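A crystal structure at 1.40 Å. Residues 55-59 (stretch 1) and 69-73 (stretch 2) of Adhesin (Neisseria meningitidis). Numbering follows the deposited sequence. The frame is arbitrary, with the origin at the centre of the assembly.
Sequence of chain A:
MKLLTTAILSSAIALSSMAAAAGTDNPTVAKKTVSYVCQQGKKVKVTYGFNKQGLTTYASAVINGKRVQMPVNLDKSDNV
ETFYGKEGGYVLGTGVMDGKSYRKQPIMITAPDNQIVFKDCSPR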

# COMPACT_ATOMS: atom_id res chain seq x y z
N LEU A 55 2.22 -12.89 7.30
CA LEU A 55 1.15 -12.02 6.79
C LEU A 55 1.53 -10.54 7.00
O LEU A 55 2.18 -10.18 7.99
N THR A 56 1.12 -9.67 6.07
CA THR A 56 1.34 -8.19 6.23
C THR A 56 0.37 -7.62 7.28
O THR A 56 -0.78 -8.09 7.44
N THR A 57 0.88 -6.67 8.05
CA THR A 57 0.09 -6.01 9.08
C THR A 57 -0.18 -4.53 8.82
O THR A 57 -1.12 -3.95 9.38
N TYR A 58 0.66 -3.89 7.99
CA TYR A 58 0.48 -2.47 7.65
C TYR A 58 1.28 -2.13 6.38
O TYR A 58 2.19 -2.89 5.98
N ALA A 59 0.90 -0.98 5.78
CA ALA A 59 1.68 -0.31 4.71
C ALA A 59 1.89 1.12 5.14
O ALA A 59 0.95 1.82 5.51
N GLN A 69 0.81 5.81 8.04
CA GLN A 69 0.72 4.36 8.33
C GLN A 69 -0.74 3.88 8.18
O GLN A 69 -1.66 4.42 8.78
N MET A 70 -0.93 2.90 7.31
CA MET A 70 -2.27 2.34 6.99
C MET A 70 -2.35 0.87 7.44
O MET A 70 -1.67 -0.00 6.87
N PRO A 71 -3.13 0.58 8.51
CA PRO A 71 -3.22 -0.81 8.97
C PRO A 71 -3.91 -1.73 7.94
O PRO A 71 -4.84 -1.26 7.27
N VAL A 72 -3.52 -2.99 7.86
CA VAL A 72 -4.20 -3.92 6.94
C VAL A 72 -5.71 -3.96 7.28
O VAL A 72 -6.11 -3.92 8.47
N ASN A 73 -6.51 -4.01 6.23
CA ASN A 73 -7.96 -4.03 6.39
C ASN A 73 -8.45 -5.44 6.00
O ASN A 73 -8.68 -5.74 4.81

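The contact joins two antiparallel strand segments, and its polar part is carried by the backbone. Three hydrogen bonds cross between the stretches, all of them main chain to main chain, so the side chains are left to cover the pairing rather than to make it.

Leu55 precedes the strand and takes no part; its side chain, with chi1 m and chi2 t, is out of reach of the second stretch. Thr56 opens the contact. Its CB points sideways and its chi1 is p, and the OG1 of Thr56 lies 4.3 Å from the CG2 of Val72, a loose approach of a hydroxyl to a methyl; that hydroxyl finds its hydrogen bond elsewhere in the structure. The tighter touch is from the main chain, where the O of Thr56 sits 3.7 Å from the CG1 of Val72. Val72, chi1 p, directs its CB toward the first stretch and so closes this end with aliphatic surface.

Thr57, also p, points its CB away, and its contribution is a carbonyl: the N of Val72 donates to the O of Thr57 at 3.0 Å, almost straight at 173°.

Tyr58 pairs with Pro71 at a non-hydrogen-bonded position, which suits a proline, since it has no N-H to offer. The CA atoms of Tyr58 and Pro71 are 4.3 Å apart, and the side chains of both lie on the same face of the sheet. The CB of Tyr58 is 4.2 Å from the CA of Pro71, but the tyrosine, with chi1 p and chi2 82°, has its ring covered by another residue: the NE2 of Gln69 lies over one face, 3.5 Å from the CG of Tyr58. Gln69 starts sideways, and its extended t, t chain with chi3 at -36° brings the amide nearer. At the backbone, the CA of Tyr58 makes a CA-H...O contact of 3.4 Å with the O of Met70.

Ala59 faces Met70 in a hydrogen-bonded pair, with both side chains on the face opposite Tyr58 and Pro71. The N of Ala59 donates to the O of Met70 at 3.0 Å, and the N of Met70 returns a bond to the O of Ala59 at 2.8 Å. The buried m, t, m side chain of Met70 brings its CB to 3.5 Å and its CE to 3.6 Å from the O of Ala59, while the buried CB of Ala59 is nearest to the O of Met70 at 4.3 Å.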

# COMPACT_ATOMS: atom_id res chain seq x y z
CB LEU A 55 -0.17 -12.31 7.53
CG LEU A 55 -0.71 -13.76 7.55
CD1 LEU A 55 -1.79 -13.98 8.62
CD2 LEU A 55 -1.25 -14.19 6.20
CB THR A 56 1.26 -7.30 4.92
OG1 THR A 56 -0.06 -7.44 4.37
CG2 THR A 56 2.38 -7.70 3.94
CB THR A 57 0.79 -6.15 10.44
OG1 THR A 57 2.04 -5.50 10.41
CG2 THR A 57 0.97 -7.65 10.83
CB TYR A 58 0.88 -1.53 8.81
CG TYR A 58 2.41 -1.50 9.11
CD1 TYR A 58 3.27 -0.72 8.35
CD2 TYR A 58 2.95 -2.24 10.14
CE1 TYR A 58 4.63 -0.67 8.62
CE2 TYR A 58 4.31 -2.21 10.41
CZ TYR A 58 5.15 -1.40 9.67
OH TYR A 58 6.51 -1.39 9.94
CB ALA A 59 0.90 -0.34 3.39
CB GLN A 69 1.28 4.00 9.74
CG GLN A 69 1.32 2.46 9.93
CD GLN A 69 2.18 1.93 11.04
OE1 GLN A 69 3.26 2.45 11.34
NE2 GLN A 69 1.73 0.84 11.63
CB MET A 70 -2.48 2.45 5.48
CG MET A 70 -2.46 3.89 4.94
SD MET A 70 -2.41 4.03 3.13
CE MET A 70 -0.64 3.87 2.95
CB PRO A 71 -4.14 -0.73 10.19
CG PRO A 71 -4.96 0.50 9.95
CD PRO A 71 -4.00 1.46 9.30
CB VAL A 72 -3.55 -5.30 6.92
CG1 VAL A 72 -3.77 -6.05 8.24
CG2 VAL A 72 -3.98 -6.14 5.71
CB ASN A 73 -8.59 -2.92 5.54
CG ASN A 73 -10.05 -2.74 5.85
OD1 ASN A 73 -10.78 -3.73 6.10
ND2 ASN A 73 -10.48 -1.52 5.88